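Local coordinates for protein delta toxin (Clostridium perfringens, PDB 2YGT) that probably forms beta-barrel pores in the membranes of target cells as a secreted haemolytic toxin, at residues T212-Y215 with Q216-S219; L233-P236 with N237-K241; D182-N185 with V186-N190. All coordinates share one frame; numbering follows the deposited sequence.

Contact 1 (T212-Y215 with Q216-S219); sequences TPDY and QLSS
Pro-213 and Gln-216 close a tight turn: Gln-216 N donates to Pro-213 O over 2.9 Å. One residue on, Leu-217 N reaches Asp-214 O at 3.1 Å, with a nearly straight N-H...O of 165°. These successive i to i+3 bonds are the mark of a 3-10 turn.

Two waters extend the network. Leu-217 O accepts a hydrogen from both, each water oxygen lying 2.6 Å from it. One water also donates to Asp-214 O, which therefore takes a backbone N-H and a water together; the other gives a weak bond to Tyr-215 O. Two carbonyls of the turn are thus tied through water to the residue that leaves it.

Among the side chains, Gln-216 and Tyr-215 run side by side and point the same way. Tyr-215 CG is set between its own backbone N and carbonyl carbon (chi1 74°), which brings the ring next to its successor. Gln-216 CG lies over one face of the Tyr-215 ring, 3.5 Å from its centroid and offset toward the rim, a CH-pi contact, and the amide lies only 18° from the ring plane. Gln-216 OE1 continues past to Pro-213 CG at 3.3 Å. On another flank, Thr-212 CG2 meets Gln-216 CB at 3.6 Å and also rests against Leu-217 CG.

Asp-214 OD1 forms a salt bridge with Arg-75 NH1. Ser-218 N-caps helix 219-222 by taking Leu-220 N on its OG, which is also hydrogen-bonded to Pro-157 O. The turn thus leads straight into that helix, with Asp-214 and Leu-217 against its Thr-222 and Leu-217 also against Phe-198 of a neighbouring loop.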
# COMPACT_ATOMS: atom_id res chain seq x y z
N THR A 212 -22.11 -12.45 3.81
CA THR A 212 -21.38 -13.11 2.73
C THR A 212 -20.29 -14.02 3.29
O THR A 212 -19.42 -13.57 4.02
CB THR A 212 -20.73 -12.09 1.78
OG1 THR A 212 -21.76 -11.30 1.16
CG2 THR A 212 -19.92 -12.79 0.70
N PRO A 213 -20.36 -15.31 2.94
CA PRO A 213 -19.38 -16.31 3.41
C PRO A 213 -17.96 -15.87 3.10
O PRO A 213 -17.73 -15.15 2.12
CB PRO A 213 -19.74 -17.55 2.60
CG PRO A 213 -20.58 -17.03 1.45
CD PRO A 213 -21.37 -15.94 2.08
N ASP A 214 -17.01 -16.29 3.93
CA ASP A 214 -15.62 -15.85 3.77
C ASP A 214 -15.04 -16.13 2.38
O ASP A 214 -14.29 -15.32 1.85
CB ASP A 214 -14.73 -16.44 4.86
CG ASP A 214 -14.80 -15.66 6.15
OD1 ASP A 214 -15.80 -14.93 6.35
OD2 ASP A 214 -13.87 -15.76 6.97
N TYR A 215 -15.40 -17.27 1.80
CA TYR A 215 -14.85 -17.64 0.50
C TYR A 215 -15.33 -16.72 -0.63
O TYR A 215 -14.81 -16.77 -1.74
CB TYR A 215 -15.09 -19.12 0.17
CG TYR A 215 -16.52 -19.49 -0.20
CD1 TYR A 215 -17.47 -19.76 0.77
CD2 TYR A 215 -16.90 -19.59 -1.54
CE1 TYR A 215 -18.76 -20.11 0.43
CE2 TYR A 215 -18.19 -19.94 -1.89
CZ TYR A 215 -19.12 -20.20 -0.90
OH TYR A 215 -20.41 -20.54 -1.24
N GLN A 216 -16.31 -15.88 -0.34
CA GLN A 216 -16.84 -14.95 -1.33
C GLN A 216 -16.58 -13.49 -0.96
O GLN A 216 -17.18 -12.58 -1.54
CB GLN A 216 -18.34 -15.18 -1.55
CG GLN A 216 -18.71 -16.63 -1.78
CD GLN A 216 -20.07 -16.79 -2.44
OE1 GLN A 216 -21.02 -17.27 -1.83
NE2 GLN A 216 -20.16 -16.39 -3.70
N LEU A 217 -15.69 -13.26 -0.00
CA LEU A 217 -15.30 -11.91 0.38
C LEU A 217 -13.84 -11.67 -0.00
O LEU A 217 -13.03 -12.59 -0.00
CB LEU A 217 -15.47 -11.71 1.89
CG LEU A 217 -16.88 -11.46 2.44
CD1 LEU A 217 -16.90 -11.70 3.94
CD2 LEU A 217 -17.35 -10.05 2.12
N SER A 218 -13.52 -10.42 -0.33
CA SER A 218 -12.13 -10.06 -0.57
C SER A 218 -11.27 -10.47 0.63
O SER A 218 -11.74 -10.45 1.77
CB SER A 218 -12.01 -8.55 -0.78
OG SER A 218 -10.65 -8.15 -0.77
N SER A 219 -10.02 -10.84 0.37
CA SER A 219 -9.10 -11.16 1.45
C SER A 219 -8.76 -9.91 2.26
O SER A 219 -8.28 -10.00 3.39
CB SER A 219 -7.82 -11.80 0.90
OG SER A 219 -7.27 -11.02 -0.14
O HOH W 1 -11.61 -13.88 1.82
O HOH W 2 -12.64 -14.51 -1.68

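Contact 2 (L233-P236 with N237-K241)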
# COMPACT_ATOMS: atom_id res chain seq x y z
N LEU A 233 13.69 8.56 -3.95
CA LEU A 233 14.21 9.78 -3.35
C LEU A 233 15.54 10.19 -3.98
O LEU A 233 16.37 9.34 -4.32
CB LEU A 233 14.40 9.62 -1.84
CG LEU A 233 13.17 9.71 -0.93
CD1 LEU A 233 12.28 8.50 -1.11
CD2 LEU A 233 13.61 9.83 0.52
N THR A 234 15.73 11.50 -4.13
CA THR A 234 17.03 12.03 -4.52
C THR A 234 17.58 12.90 -3.41
O THR A 234 16.84 13.39 -2.56
CB THR A 234 16.96 12.85 -5.83
OG1 THR A 234 16.06 13.95 -5.66
CG2 THR A 234 16.49 11.98 -6.99
N ALA A 235 18.90 13.10 -3.43
CA ALA A 235 19.54 13.94 -2.43
C ALA A 235 20.85 14.48 -2.98
O ALA A 235 21.55 13.78 -3.72
CB ALA A 235 19.79 13.13 -1.15
N PRO A 236 21.19 15.73 -2.64
CA PRO A 236 22.46 16.34 -3.05
C PRO A 236 23.62 15.42 -2.70
O PRO A 236 23.56 14.73 -1.68
CB PRO A 236 22.52 17.62 -2.23
CG PRO A 236 21.09 17.98 -2.01
CD PRO A 236 20.36 16.67 -1.86
N ASN A 237 24.66 15.41 -3.53
CA ASN A 237 25.76 14.46 -3.41
C ASN A 237 26.32 14.24 -2.00
O ASN A 237 26.68 13.12 -1.64
CB ASN A 237 26.89 14.81 -4.37
CG ASN A 237 26.68 14.24 -5.76
OD1 ASN A 237 25.92 13.29 -5.94
ND2 ASN A 237 27.35 14.82 -6.75
N GLY A 238 26.38 15.30 -1.20
CA GLY A 238 27.00 15.21 0.11
C GLY A 238 26.11 14.76 1.26
O GLY A 238 26.60 14.56 2.37
N THR A 239 24.82 14.60 0.99
CA THR A 239 23.84 14.29 2.03
C THR A 239 24.21 13.08 2.89
O THR A 239 24.53 12.01 2.37
CB THR A 239 22.43 14.08 1.44
OG1 THR A 239 22.11 15.17 0.56
CG2 THR A 239 21.38 14.00 2.54
N LYS A 240 24.15 13.26 4.21
CA LYS A 240 24.48 12.18 5.14
C LYS A 240 23.24 11.43 5.60
O LYS A 240 23.18 10.20 5.53
CB LYS A 240 25.24 12.74 6.35
CG LYS A 240 26.67 13.17 6.04
N LYS A 241 22.24 12.16 6.09
CA LYS A 241 21.03 11.53 6.61
C LYS A 241 19.77 12.31 6.26
O LYS A 241 19.80 13.53 6.12
CB LYS A 241 21.14 11.35 8.13
CG LYS A 241 22.33 10.50 8.56
CD LYS A 241 22.38 10.29 10.06
CE LYS A 241 23.64 9.55 10.45
NZ LYS A 241 23.63 9.15 11.88
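A type I beta turn from Pro-236 to Thr-239 takes the chain out of strand 224-235 and on towards strand 241-259. Asn-237 and Gly-238 occupy its two central positions, and everything that closes it converges on one oxygen, Pro-236 O.

That carbonyl accepts twice from the same residue. Thr-239 N makes the standard turn bond, 3.0 Å to Pro-236 O and almost straight at 169°. The hydroxyl adds a second grip: Thr-239 OG1 donates to Pro-236 O over 2.7 Å, coming in much closer to the carbonyl plane than the nitrogen does, tilted 19° from it. The side-chain torsion makes this pairing possible. With chi1 at -50°, OG1 lies beside its own backbone N and anti to the carbonyl carbon, so N-H and O-H reach one acceptor from neighbouring positions. Anchored by two bonds, Thr-239 has its hydroxyl fixed in rotation as well as its backbone.

The same hydroxyl oxygen is pressed into a small apolar setting. Pro-236 CD approaches Thr-239 OG1 to 3.3 Å, the ring crossing the threonine at a slant, while Ala-235 CB lies 3.5 Å from that OG1 and 3.8 Å from Thr-239 CB. Asn-237 points its CB away from the strand end; its side chain is about 9 Å from a bound zinc ion, near the metal site of Asp-54 and His-286 without being part of it.

Around the turn, Ala-235 still pairs through its backbone with Met-61 of strand 61-72, and Asn-237 and Thr-239 lay their side chains on that same Met-61. Ala-235 also touches Trp-283, whose backbone bonds to Lys-240, so the turn bridges from the sheet holding strand 224-235 to the one holding strands 241-259 and 263-282.

Contact 3 (D182-N185 with V186-N190); sequences DGYN and VNSWN
Asn-185 and Ser-188 are joined by hydrogen bonds running both ways. On the backbone, Ser-188 N donates to Asn-185 O over 3.1 Å and closes a type I beta turn. In return Asn-185 N gives its hydrogen to Ser-188 OG at 2.9 Å, a very straight bond of 173°. The serine can receive it because a chi1 of -57° swings OG to the amide side of Ser-188, facing the start of the turn.

A third bond comes from the asparagine side chain. Asn-185 OD1 takes Asn-187 N at 3.0 Å on a lone pair in the carbonyl plane, though the N-H is bent, at 135°. The same OD1 lies 3.2 Å from Asn-187 CB, and the two side-chain amides are steeply inclined to each other. Asn-185 ND2 is held by Glu-179, which steadies the whole amide.

Van der Waals contact is slight. Ser-188 OG lies at the edge of the Tyr-184 ring, in its plane, 3.9 Å from CD1 and 3.8 Å from CB of that tyrosine. Val-186 lays its side chain on Trp-89 and Ile-91 of strand 84-99.

An Asx turn laid over a type I beta turn, both starting at Asn-185, is the motif here; it forms one bend of the long loop between strand 170-177 and helix 219-222, probably part of the membrane-facing rim seen in related haemolysins.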
# COMPACT_ATOMS: atom_id res chain seq x y z
N ASP A 182 -21.41 -9.24 -7.22
CA ASP A 182 -22.83 -9.18 -7.56
C ASP A 182 -23.25 -7.76 -7.93
O ASP A 182 -24.41 -7.52 -8.28
CB ASP A 182 -23.68 -9.72 -6.41
CG ASP A 182 -23.56 -11.23 -6.27
OD1 ASP A 182 -23.28 -11.90 -7.28
OD2 ASP A 182 -23.76 -11.74 -5.14
N GLY A 183 -22.32 -6.82 -7.86
CA GLY A 183 -22.55 -5.48 -8.37
C GLY A 183 -23.01 -4.46 -7.35
O GLY A 183 -23.40 -3.35 -7.73
N TYR A 184 -22.97 -4.80 -6.07
CA TYR A 184 -23.36 -3.86 -5.02
C TYR A 184 -22.18 -3.08 -4.48
O TYR A 184 -21.07 -3.60 -4.39
CB TYR A 184 -24.08 -4.58 -3.87
CG TYR A 184 -25.34 -5.30 -4.29
CD1 TYR A 184 -26.47 -4.61 -4.67
CD2 TYR A 184 -25.39 -6.69 -4.28
CE1 TYR A 184 -27.63 -5.27 -5.05
CE2 TYR A 184 -26.54 -7.36 -4.65
CZ TYR A 184 -27.66 -6.65 -5.03
OH TYR A 184 -28.80 -7.31 -5.40
N ASN A 185 -22.43 -1.82 -4.13
CA ASN A 185 -21.41 -0.96 -3.53
C ASN A 185 -22.03 -0.17 -2.39
O ASN A 185 -23.18 -0.39 -2.04
CB ASN A 185 -20.81 -0.03 -4.58
CG ASN A 185 -21.87 0.64 -5.44
OD1 ASN A 185 -22.73 1.37 -4.94
ND2 ASN A 185 -21.82 0.38 -6.74
N VAL A 186 -21.27 0.76 -1.81
CA VAL A 186 -21.76 1.50 -0.65
C VAL A 186 -22.88 2.47 -1.02
O VAL A 186 -23.55 3.01 -0.15
CB VAL A 186 -20.63 2.25 0.08
CG1 VAL A 186 -19.54 1.28 0.50
CG2 VAL A 186 -20.07 3.38 -0.78
N ASN A 187 -23.08 2.68 -2.32
CA ASN A 187 -24.16 3.54 -2.81
C ASN A 187 -25.46 2.80 -3.09
O ASN A 187 -26.49 3.43 -3.33
CB ASN A 187 -23.71 4.25 -4.09
CG ASN A 187 -22.75 5.38 -3.82
OD1 ASN A 187 -21.60 5.35 -4.24
ND2 ASN A 187 -23.21 6.39 -3.09
N SER A 188 -25.42 1.47 -3.06
CA SER A 188 -26.58 0.66 -3.41
C SER A 188 -27.70 0.80 -2.39
O SER A 188 -27.48 0.65 -1.19
CB SER A 188 -26.18 -0.81 -3.56
OG SER A 188 -25.15 -0.98 -4.52
N TRP A 189 -28.91 1.11 -2.87
CA TRP A 189 -30.07 1.12 -2.00
C TRP A 189 -31.34 0.60 -2.70
O TRP A 189 -31.87 1.24 -3.60
CB TRP A 189 -30.32 2.50 -1.39
CG TRP A 189 -31.39 2.45 -0.33
CD1 TRP A 189 -32.70 2.78 -0.48
CD2 TRP A 189 -31.23 2.02 1.03
NE1 TRP A 189 -33.38 2.59 0.70
CE2 TRP A 189 -32.50 2.13 1.64
CE3 TRP A 189 -30.15 1.57 1.79
CZ2 TRP A 189 -32.71 1.79 2.98
CZ3 TRP A 189 -30.36 1.24 3.12
CH2 TRP A 189 -31.63 1.35 3.70
N ASN A 190 -31.79 -0.56 -2.26
CA ASN A 190 -33.04 -1.14 -2.72
C ASN A 190 -34.12 -0.82 -1.70
O ASN A 190 -33.93 -1.04 -0.50
CB ASN A 190 -32.87 -2.65 -2.90
CG ASN A 190 -34.14 -3.33 -3.37
OD1 ASN A 190 -35.09 -3.52 -2.61
ND2 ASN A 190 -34.15 -3.73 -4.63

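All three are surface contacts built on short local turns, none in the core. Contacts 1 and 3 share the long loop between strand 170-177 and helix 219-222, with centres about 16 Å apart and nearest atoms about 6 Å apart, yet they do not touch. Contact 2 lies on the opposite side of the chain's centre, its centre about 46 and 49 Å from theirs, and joins strands of two sheets. The chemistry differs accordingly: contact 1 relies on consecutive 3-10 bonds and water, contact 2 on a threonine doubling the bond to one carbonyl, and contact 3 on asparagine and serine side chains bonded to main-chain nitrogens. Zinc lies near contact 2 alone.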